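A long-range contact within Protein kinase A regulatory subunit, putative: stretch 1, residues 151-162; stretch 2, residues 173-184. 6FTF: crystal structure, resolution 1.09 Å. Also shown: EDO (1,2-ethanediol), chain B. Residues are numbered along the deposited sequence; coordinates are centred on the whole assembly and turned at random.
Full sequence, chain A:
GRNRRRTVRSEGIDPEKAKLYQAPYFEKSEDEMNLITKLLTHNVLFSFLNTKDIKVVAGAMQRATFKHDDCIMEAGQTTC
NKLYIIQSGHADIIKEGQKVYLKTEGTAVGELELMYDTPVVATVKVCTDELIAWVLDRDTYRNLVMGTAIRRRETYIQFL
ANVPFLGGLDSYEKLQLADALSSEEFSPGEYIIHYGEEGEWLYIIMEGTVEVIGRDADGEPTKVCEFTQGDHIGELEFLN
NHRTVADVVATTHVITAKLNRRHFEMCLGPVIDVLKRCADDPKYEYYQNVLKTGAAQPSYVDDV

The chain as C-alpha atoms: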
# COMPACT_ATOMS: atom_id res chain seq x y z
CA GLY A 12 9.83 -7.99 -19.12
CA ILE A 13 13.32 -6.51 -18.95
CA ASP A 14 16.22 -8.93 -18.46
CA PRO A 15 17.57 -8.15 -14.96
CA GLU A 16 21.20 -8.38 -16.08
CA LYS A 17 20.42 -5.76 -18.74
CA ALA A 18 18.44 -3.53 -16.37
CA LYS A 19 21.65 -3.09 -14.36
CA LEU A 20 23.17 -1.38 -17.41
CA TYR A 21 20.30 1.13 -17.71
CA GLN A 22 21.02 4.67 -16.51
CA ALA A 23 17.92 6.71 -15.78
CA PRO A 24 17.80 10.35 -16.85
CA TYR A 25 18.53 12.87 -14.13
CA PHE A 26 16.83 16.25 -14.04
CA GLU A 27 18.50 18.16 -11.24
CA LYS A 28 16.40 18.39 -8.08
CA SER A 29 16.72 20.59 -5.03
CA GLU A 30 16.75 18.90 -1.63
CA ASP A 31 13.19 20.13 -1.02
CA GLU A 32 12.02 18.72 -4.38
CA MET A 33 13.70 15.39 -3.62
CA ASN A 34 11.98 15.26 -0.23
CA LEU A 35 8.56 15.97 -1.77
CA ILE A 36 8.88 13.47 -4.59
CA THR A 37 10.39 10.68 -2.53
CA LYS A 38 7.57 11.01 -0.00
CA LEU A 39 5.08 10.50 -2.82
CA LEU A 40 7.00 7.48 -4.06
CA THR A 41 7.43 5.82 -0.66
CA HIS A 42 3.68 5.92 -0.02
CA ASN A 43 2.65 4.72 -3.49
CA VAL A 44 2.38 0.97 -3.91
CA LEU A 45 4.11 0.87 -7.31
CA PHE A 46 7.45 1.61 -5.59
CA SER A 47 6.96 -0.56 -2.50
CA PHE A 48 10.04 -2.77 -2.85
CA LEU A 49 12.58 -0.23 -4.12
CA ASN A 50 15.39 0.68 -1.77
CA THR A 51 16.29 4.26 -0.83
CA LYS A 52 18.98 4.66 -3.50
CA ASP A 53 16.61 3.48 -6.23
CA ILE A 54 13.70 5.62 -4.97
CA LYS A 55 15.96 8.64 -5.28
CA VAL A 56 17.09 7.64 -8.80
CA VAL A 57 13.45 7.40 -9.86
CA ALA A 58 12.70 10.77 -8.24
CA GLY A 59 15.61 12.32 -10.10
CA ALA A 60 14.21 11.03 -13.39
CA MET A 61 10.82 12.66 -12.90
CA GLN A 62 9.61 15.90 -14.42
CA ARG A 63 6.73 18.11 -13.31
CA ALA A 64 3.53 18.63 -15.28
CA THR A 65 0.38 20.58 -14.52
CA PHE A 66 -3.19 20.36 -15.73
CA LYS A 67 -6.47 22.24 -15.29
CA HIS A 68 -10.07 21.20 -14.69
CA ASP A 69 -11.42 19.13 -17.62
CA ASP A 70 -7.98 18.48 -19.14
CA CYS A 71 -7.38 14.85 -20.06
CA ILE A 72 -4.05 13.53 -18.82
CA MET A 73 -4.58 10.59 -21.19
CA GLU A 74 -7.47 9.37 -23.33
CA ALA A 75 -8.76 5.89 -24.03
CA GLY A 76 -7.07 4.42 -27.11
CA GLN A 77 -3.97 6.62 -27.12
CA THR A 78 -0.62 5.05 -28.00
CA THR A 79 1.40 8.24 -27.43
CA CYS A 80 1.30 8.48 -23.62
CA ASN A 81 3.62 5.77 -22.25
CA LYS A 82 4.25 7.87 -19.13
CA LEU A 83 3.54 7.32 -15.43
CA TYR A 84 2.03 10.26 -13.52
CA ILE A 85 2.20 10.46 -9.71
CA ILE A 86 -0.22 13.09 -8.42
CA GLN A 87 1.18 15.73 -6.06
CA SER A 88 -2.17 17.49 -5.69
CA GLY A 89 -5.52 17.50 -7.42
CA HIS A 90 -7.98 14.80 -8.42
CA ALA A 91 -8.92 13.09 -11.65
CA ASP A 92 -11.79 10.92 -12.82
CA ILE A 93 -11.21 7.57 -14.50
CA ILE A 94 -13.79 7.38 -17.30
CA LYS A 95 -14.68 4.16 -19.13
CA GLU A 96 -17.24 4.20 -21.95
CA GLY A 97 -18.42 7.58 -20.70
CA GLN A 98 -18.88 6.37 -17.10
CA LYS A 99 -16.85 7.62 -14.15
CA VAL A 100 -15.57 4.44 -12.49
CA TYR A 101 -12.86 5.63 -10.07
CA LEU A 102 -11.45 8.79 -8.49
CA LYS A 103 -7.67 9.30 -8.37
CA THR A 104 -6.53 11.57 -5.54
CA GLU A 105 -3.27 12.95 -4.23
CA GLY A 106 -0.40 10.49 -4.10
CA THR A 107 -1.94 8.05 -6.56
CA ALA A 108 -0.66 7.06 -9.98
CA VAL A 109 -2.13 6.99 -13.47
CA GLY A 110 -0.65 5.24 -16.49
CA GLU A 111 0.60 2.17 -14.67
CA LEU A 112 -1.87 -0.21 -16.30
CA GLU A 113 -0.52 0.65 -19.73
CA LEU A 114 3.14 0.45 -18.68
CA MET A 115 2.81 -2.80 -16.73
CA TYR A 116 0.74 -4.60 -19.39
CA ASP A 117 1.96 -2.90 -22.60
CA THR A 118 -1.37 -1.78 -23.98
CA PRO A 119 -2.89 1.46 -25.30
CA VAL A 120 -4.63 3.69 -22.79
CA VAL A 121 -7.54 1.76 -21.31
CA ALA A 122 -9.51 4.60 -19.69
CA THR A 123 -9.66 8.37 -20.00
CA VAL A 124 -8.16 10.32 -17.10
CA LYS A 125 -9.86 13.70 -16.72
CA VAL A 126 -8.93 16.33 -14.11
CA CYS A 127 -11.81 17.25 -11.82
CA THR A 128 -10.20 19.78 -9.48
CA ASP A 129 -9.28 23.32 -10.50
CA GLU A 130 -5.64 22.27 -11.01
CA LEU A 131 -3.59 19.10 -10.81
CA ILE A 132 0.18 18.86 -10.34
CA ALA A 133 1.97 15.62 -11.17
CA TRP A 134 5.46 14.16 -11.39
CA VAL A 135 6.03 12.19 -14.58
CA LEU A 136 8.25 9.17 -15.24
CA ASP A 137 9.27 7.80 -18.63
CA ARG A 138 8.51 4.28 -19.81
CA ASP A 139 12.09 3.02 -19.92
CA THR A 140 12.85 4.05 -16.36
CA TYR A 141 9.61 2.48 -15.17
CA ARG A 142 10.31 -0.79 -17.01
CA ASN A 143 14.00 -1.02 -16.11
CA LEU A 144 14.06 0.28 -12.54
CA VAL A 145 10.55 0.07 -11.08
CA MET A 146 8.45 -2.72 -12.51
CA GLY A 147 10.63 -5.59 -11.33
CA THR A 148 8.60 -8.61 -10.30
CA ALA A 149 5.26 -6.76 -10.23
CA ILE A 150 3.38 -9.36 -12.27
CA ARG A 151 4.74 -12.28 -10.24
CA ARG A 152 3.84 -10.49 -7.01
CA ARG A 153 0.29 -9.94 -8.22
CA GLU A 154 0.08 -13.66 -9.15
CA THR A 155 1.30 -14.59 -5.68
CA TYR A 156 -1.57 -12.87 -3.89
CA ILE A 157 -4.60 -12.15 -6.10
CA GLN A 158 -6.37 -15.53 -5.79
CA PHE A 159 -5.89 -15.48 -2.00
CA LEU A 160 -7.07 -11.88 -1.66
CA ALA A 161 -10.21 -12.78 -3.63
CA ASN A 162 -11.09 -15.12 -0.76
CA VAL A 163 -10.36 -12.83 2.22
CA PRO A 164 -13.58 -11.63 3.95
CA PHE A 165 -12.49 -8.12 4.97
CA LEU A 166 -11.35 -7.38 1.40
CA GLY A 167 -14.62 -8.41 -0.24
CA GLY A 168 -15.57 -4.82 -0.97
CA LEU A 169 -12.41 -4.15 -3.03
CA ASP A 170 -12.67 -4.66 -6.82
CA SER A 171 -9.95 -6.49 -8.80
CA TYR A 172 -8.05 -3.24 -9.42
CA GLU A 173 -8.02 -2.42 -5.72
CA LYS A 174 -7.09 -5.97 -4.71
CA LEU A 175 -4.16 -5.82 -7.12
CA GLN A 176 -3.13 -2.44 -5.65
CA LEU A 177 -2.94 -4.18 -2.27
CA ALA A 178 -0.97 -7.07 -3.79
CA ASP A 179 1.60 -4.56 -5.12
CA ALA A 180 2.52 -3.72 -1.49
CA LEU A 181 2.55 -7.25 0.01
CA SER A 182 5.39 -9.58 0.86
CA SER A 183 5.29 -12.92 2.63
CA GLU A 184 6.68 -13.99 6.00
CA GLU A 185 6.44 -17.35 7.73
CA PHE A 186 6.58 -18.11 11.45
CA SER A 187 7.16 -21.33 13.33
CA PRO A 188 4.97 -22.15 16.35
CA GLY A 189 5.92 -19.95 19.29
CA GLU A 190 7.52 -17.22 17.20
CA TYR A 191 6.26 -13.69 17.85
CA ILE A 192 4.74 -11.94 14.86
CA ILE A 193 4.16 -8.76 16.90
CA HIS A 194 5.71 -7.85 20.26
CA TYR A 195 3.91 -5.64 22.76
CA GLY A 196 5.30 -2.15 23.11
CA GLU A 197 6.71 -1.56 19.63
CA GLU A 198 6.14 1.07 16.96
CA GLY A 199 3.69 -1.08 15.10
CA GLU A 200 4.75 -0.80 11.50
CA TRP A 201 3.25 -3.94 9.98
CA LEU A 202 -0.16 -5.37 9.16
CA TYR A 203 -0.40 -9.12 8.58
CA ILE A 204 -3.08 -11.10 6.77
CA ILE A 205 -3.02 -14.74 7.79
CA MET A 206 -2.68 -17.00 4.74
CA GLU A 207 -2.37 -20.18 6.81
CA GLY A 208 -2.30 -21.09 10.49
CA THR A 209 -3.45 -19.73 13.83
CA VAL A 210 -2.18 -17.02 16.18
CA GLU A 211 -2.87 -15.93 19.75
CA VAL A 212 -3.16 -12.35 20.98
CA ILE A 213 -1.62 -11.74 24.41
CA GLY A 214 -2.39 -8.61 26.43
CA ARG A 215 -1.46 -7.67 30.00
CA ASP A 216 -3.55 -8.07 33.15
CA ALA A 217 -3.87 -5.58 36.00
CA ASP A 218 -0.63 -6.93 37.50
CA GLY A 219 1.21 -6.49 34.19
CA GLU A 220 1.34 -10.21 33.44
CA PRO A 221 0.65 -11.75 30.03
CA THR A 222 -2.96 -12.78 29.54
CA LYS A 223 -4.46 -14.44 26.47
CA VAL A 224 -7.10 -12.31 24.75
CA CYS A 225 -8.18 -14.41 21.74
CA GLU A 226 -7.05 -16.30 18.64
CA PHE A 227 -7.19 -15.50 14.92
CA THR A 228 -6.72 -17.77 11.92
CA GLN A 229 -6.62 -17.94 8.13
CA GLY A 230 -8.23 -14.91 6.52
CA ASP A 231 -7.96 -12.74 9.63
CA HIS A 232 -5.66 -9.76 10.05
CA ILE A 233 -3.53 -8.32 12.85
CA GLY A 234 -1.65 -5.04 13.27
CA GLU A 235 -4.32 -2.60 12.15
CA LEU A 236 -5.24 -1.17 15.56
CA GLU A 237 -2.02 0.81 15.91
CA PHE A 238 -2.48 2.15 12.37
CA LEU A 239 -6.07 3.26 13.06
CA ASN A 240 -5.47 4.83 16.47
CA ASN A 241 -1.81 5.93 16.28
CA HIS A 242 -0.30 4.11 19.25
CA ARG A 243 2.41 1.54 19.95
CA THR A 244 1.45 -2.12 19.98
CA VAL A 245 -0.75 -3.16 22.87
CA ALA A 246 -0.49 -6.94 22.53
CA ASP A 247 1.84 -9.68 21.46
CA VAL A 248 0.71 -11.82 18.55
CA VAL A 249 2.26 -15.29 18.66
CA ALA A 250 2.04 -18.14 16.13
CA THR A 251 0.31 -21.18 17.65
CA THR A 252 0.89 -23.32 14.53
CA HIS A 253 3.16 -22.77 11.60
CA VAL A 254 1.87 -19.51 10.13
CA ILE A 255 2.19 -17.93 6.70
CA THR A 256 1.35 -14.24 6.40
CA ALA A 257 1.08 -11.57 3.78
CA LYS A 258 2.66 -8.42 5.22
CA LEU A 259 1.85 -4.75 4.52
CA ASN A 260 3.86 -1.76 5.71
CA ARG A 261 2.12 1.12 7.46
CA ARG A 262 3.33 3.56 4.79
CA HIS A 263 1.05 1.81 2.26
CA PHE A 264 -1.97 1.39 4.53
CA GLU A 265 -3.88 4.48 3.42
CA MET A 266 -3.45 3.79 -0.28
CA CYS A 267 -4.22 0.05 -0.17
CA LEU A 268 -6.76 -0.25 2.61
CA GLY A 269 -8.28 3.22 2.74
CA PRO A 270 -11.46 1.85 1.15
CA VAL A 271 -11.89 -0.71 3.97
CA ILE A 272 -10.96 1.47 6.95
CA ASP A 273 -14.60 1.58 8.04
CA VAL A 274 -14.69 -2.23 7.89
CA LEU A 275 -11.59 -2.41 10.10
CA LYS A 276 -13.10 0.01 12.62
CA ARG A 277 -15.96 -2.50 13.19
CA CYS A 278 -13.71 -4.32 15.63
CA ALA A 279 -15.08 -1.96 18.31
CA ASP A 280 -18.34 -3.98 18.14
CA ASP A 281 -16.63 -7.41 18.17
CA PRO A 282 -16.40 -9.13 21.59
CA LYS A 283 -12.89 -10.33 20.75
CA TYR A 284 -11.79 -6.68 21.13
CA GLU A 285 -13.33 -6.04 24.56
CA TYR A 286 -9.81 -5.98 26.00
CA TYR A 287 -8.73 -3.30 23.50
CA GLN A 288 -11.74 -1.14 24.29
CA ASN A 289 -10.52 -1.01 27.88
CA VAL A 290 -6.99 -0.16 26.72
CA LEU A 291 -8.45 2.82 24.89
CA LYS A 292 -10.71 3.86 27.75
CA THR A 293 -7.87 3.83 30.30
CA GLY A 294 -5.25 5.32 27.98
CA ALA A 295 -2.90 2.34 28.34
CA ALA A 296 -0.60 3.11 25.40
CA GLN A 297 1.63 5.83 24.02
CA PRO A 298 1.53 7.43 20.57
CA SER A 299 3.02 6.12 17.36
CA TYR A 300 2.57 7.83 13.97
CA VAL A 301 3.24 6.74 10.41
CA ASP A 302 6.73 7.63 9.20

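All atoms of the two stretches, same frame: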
# COMPACT_ATOMS: atom_id res chain seq x y z
N ARG A 151 4.61 -11.12 -11.11
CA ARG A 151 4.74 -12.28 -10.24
C ARG A 151 4.14 -12.02 -8.87
O ARG A 151 3.49 -12.90 -8.29
CB ARG A 151 6.23 -12.64 -10.10
CG ARG A 151 6.53 -13.75 -9.13
CD ARG A 151 8.05 -13.93 -8.99
NE ARG A 151 8.40 -15.02 -8.08
CZ ARG A 151 8.50 -16.30 -8.44
NH1 ARG A 151 8.27 -16.68 -9.68
NH2 ARG A 151 8.83 -17.21 -7.53
N ARG A 152 4.37 -10.82 -8.33
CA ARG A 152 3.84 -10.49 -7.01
C ARG A 152 2.32 -10.49 -7.04
O ARG A 152 1.66 -11.03 -6.15
CB ARG A 152 4.39 -9.15 -6.56
CG ARG A 152 4.00 -8.77 -5.14
CD ARG A 152 4.53 -7.41 -4.73
NE ARG A 152 5.98 -7.32 -4.86
CZ ARG A 152 6.64 -6.66 -5.81
NH1 ARG A 152 6.01 -5.96 -6.74
NH2 ARG A 152 7.96 -6.67 -5.82
N ARG A 153 1.74 -9.90 -8.08
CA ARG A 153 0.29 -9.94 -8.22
C ARG A 153 -0.22 -11.38 -8.32
O ARG A 153 -1.25 -11.71 -7.71
CB ARG A 153 -0.13 -9.09 -9.42
CG ARG A 153 -0.04 -7.58 -9.13
CD ARG A 153 -0.14 -6.74 -10.39
NE ARG A 153 -0.32 -5.34 -10.02
CZ ARG A 153 -1.23 -4.53 -10.51
NH1 ARG A 153 -2.01 -4.89 -11.52
NH2 ARG A 153 -1.33 -3.31 -10.02
N GLU A 154 0.46 -12.24 -9.07
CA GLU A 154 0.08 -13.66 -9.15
C GLU A 154 0.15 -14.33 -7.79
O GLU A 154 -0.64 -15.23 -7.49
CB GLU A 154 1.01 -14.41 -10.10
CG GLU A 154 0.70 -14.26 -11.54
CD GLU A 154 -0.76 -14.55 -11.86
OE1 GLU A 154 -1.20 -15.69 -11.59
OE2 GLU A 154 -1.45 -13.64 -12.38
N THR A 155 1.11 -13.94 -6.97
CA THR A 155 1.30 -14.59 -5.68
C THR A 155 0.09 -14.39 -4.79
O THR A 155 -0.29 -15.30 -4.05
CB THR A 155 2.57 -14.04 -5.01
OG1 THR A 155 3.70 -14.37 -5.82
CG2 THR A 155 2.79 -14.62 -3.62
N TYR A 156 -0.54 -13.21 -4.86
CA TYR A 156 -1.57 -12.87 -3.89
C TYR A 156 -3.00 -12.79 -4.40
O TYR A 156 -3.92 -12.89 -3.58
CB TYR A 156 -1.23 -11.55 -3.17
CG TYR A 156 0.09 -11.62 -2.46
CD1 TYR A 156 0.26 -12.42 -1.34
CD2 TYR A 156 1.18 -10.96 -2.95
CE1 TYR A 156 1.51 -12.52 -0.72
CE2 TYR A 156 2.41 -11.05 -2.35
CZ TYR A 156 2.57 -11.84 -1.25
OH TYR A 156 3.82 -11.96 -0.66
N ILE A 157 -3.25 -12.58 -5.69
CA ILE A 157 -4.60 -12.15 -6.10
C ILE A 157 -5.66 -13.22 -5.79
O ILE A 157 -6.76 -12.90 -5.33
CB ILE A 157 -4.64 -11.65 -7.55
CG1 ILE A 157 -6.01 -11.03 -7.87
CG2 ILE A 157 -4.32 -12.73 -8.55
CD1 ILE A 157 -6.41 -9.89 -6.97
N GLN A 158 -5.37 -14.49 -6.05
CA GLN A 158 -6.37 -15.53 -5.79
C GLN A 158 -6.69 -15.63 -4.30
O GLN A 158 -7.85 -15.81 -3.91
CB GLN A 158 -5.89 -16.87 -6.35
CG GLN A 158 -6.99 -17.94 -6.41
CD GLN A 158 -7.16 -18.74 -5.14
OE1 GLN A 158 -6.26 -18.83 -4.30
NE2 GLN A 158 -8.30 -19.38 -5.02
N PHE A 159 -5.68 -15.50 -3.45
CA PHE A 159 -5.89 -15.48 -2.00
C PHE A 159 -6.73 -14.27 -1.59
O PHE A 159 -7.69 -14.40 -0.83
CB PHE A 159 -4.54 -15.45 -1.29
CG PHE A 159 -4.65 -15.14 0.17
CD1 PHE A 159 -5.19 -16.06 1.04
CD2 PHE A 159 -4.24 -13.93 0.67
CE1 PHE A 159 -5.31 -15.79 2.39
CE2 PHE A 159 -4.36 -13.65 2.03
CZ PHE A 159 -4.90 -14.59 2.87
N LEU A 160 -6.36 -13.09 -2.07
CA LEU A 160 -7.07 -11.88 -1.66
C LEU A 160 -8.53 -11.92 -2.06
O LEU A 160 -9.38 -11.36 -1.36
CB LEU A 160 -6.40 -10.63 -2.23
CG LEU A 160 -4.94 -10.39 -1.81
CD1 LEU A 160 -4.38 -9.20 -2.53
CD2 LEU A 160 -4.83 -10.20 -0.31
N ALA A 161 -8.84 -12.58 -3.17
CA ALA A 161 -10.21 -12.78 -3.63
C ALA A 161 -11.02 -13.65 -2.70
O ALA A 161 -12.23 -13.80 -2.91
CB ALA A 161 -10.20 -13.41 -5.02
N ASN A 162 -10.40 -14.26 -1.70
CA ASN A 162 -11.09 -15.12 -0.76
C ASN A 162 -11.04 -14.60 0.67
O ASN A 162 -11.48 -15.29 1.59
CB ASN A 162 -10.50 -16.53 -0.82
CG ASN A 162 -10.96 -17.30 -2.04
OD1 ASN A 162 -12.07 -17.84 -2.07
ND2 ASN A 162 -10.12 -17.35 -3.06
N GLU A 173 -8.43 -2.76 -7.08
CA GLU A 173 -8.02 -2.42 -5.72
C GLU A 173 -7.34 -3.59 -5.02
O GLU A 173 -6.41 -3.39 -4.23
CB GLU A 173 -9.23 -1.94 -4.93
CG GLU A 173 -9.75 -0.61 -5.40
CD GLU A 173 -11.08 -0.23 -4.77
OE1 GLU A 173 -11.96 -1.12 -4.65
OE2 GLU A 173 -11.22 0.96 -4.40
N LYS A 174 -7.79 -4.82 -5.26
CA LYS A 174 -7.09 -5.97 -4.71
C LYS A 174 -5.67 -6.07 -5.25
O LYS A 174 -4.73 -6.39 -4.51
CB LYS A 174 -7.87 -7.26 -4.99
CG LYS A 174 -9.20 -7.35 -4.24
CD LYS A 174 -9.85 -8.73 -4.39
CE LYS A 174 -11.22 -8.83 -3.74
NZ LYS A 174 -12.29 -8.60 -4.73
N LEU A 175 -5.49 -5.78 -6.53
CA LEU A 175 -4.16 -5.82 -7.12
C LEU A 175 -3.28 -4.70 -6.58
O LEU A 175 -2.06 -4.90 -6.42
CB LEU A 175 -4.25 -5.75 -8.63
CG LEU A 175 -4.88 -7.02 -9.23
CD1 LEU A 175 -5.34 -6.73 -10.64
CD2 LEU A 175 -3.91 -8.20 -9.19
N GLN A 176 -3.87 -3.54 -6.28
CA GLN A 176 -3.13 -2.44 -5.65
C GLN A 176 -2.62 -2.85 -4.27
O GLN A 176 -1.50 -2.50 -3.89
CB GLN A 176 -4.05 -1.22 -5.59
CG GLN A 176 -3.59 0.00 -4.86
CD GLN A 176 -4.54 1.14 -5.12
OE1 GLN A 176 -5.63 1.22 -4.54
NE2 GLN A 176 -4.16 1.98 -6.05
N LEU A 177 -3.42 -3.61 -3.52
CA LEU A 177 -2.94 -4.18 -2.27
C LEU A 177 -1.81 -5.17 -2.53
O LEU A 177 -0.77 -5.15 -1.85
CB LEU A 177 -4.12 -4.82 -1.52
CG LEU A 177 -3.75 -5.61 -0.29
CD1 LEU A 177 -3.06 -4.78 0.77
CD2 LEU A 177 -4.99 -6.25 0.27
N ALA A 178 -2.00 -6.07 -3.49
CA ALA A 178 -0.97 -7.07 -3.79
C ALA A 178 0.37 -6.42 -4.09
O ALA A 178 1.43 -6.97 -3.74
CB ALA A 178 -1.39 -7.94 -4.97
N ASP A 179 0.37 -5.26 -4.77
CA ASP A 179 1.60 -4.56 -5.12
C ASP A 179 2.46 -4.25 -3.89
O ASP A 179 3.67 -4.08 -4.02
CB ASP A 179 1.26 -3.22 -5.79
CG ASP A 179 0.82 -3.34 -7.24
OD1 ASP A 179 1.30 -4.25 -7.95
OD2 ASP A 179 0.01 -2.48 -7.67
N ALA A 180 1.85 -4.13 -2.72
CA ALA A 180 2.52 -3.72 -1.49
C ALA A 180 2.76 -4.88 -0.53
O ALA A 180 3.29 -4.65 0.57
CB ALA A 180 1.73 -2.61 -0.79
N LEU A 181 2.43 -6.12 -0.90
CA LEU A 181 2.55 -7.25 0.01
C LEU A 181 3.84 -8.03 -0.22
O LEU A 181 4.32 -8.18 -1.35
CB LEU A 181 1.38 -8.21 -0.16
CG LEU A 181 0.01 -7.68 0.24
CD1 LEU A 181 -1.06 -8.71 -0.09
CD2 LEU A 181 -0.05 -7.33 1.70
N SER A 182 4.36 -8.55 0.88
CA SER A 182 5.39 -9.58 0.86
C SER A 182 4.95 -10.67 1.81
O SER A 182 3.94 -10.55 2.49
CB SER A 182 6.77 -9.01 1.24
OG SER A 182 6.78 -8.55 2.57
N SER A 183 5.67 -11.78 1.81
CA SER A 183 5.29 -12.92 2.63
C SER A 183 6.29 -13.14 3.76
O SER A 183 7.48 -12.89 3.61
CB SER A 183 5.18 -14.19 1.79
OG SER A 183 4.14 -14.05 0.83
N GLU A 184 5.80 -13.62 4.90
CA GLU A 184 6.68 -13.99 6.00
C GLU A 184 6.05 -15.17 6.70
O GLU A 184 4.83 -15.19 6.93
CB GLU A 184 6.88 -12.83 6.97
CG GLU A 184 7.92 -13.17 8.03
CD GLU A 184 8.35 -12.00 8.87
OE1 GLU A 184 9.31 -12.18 9.66
OE2 GLU A 184 7.75 -10.91 8.78
C1 EDO B . -10.87 -18.19 -7.57
O1 EDO B . -10.05 -19.29 -7.13
C2 EDO B . -11.20 -17.25 -6.42
O2 EDO B . -11.76 -17.99 -5.34
O HOH W 1 3.23 -6.15 -7.71
O HOH W 2 6.62 -8.97 -2.56

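Stretch 1 is mostly helix. Stretch 2 begins in a helix, passes through a type I beta turn from A178 to L181, and leaves as a strand. The two helix axes approach to 8.9 Å, with 125° between their N-to-C directions. The backbones come closest at R153 and A178, whose CA atoms lie 5.4 Å apart.

R152 points toward stretch 2 and reaches the turn. Its CD lies 3.3 Å from A178 O. Its polar end is linked through two waters. One accepts from R152 NH1 and donates to D179 OD1; the other accepts from R152 NE and donates to L181 O.

R153 makes the salt bridge of this contact. Its NE donates to D179 OD1 and its NH2 to D179 OD2, each at 2.8 Å. Both bonds are nearly straight, so the carboxylate meets the guanidinium edge with both oxygens engaged. L175 CB covers one guanidinium face, 3.8 Å from R153 NH1.

Y156 combines apolar and polar contacts. L181 CB sits over its ring face, 3.9 Å from the centroid, in a CH-pi contact. Y156 CB meets A178 CB at 4.0 Å. At the ring edge, Y156 OH and S183 OG share a short hydrogen bond of 2.6 Å; either hydroxyl could donate.

I157 extends CD1 to L175 CD2 at 3.7 Å and to K174 CB at 3.6 Å, the latter using the aliphatic part of the lysine. Just past I157 the helix is kinked: the N atoms of Q158 and F159 lack bonds to the preceding turn.

L160 completes the apolar packing. Both L160 methyls reach L177 and L181: L160 CD2 lies 4.0 Å from L177 CD2 and 4.1 Å from L181 CD1, and L160 CD1 is about as near to each. L160 CD1 also lies 4.1 Å from A178 CB.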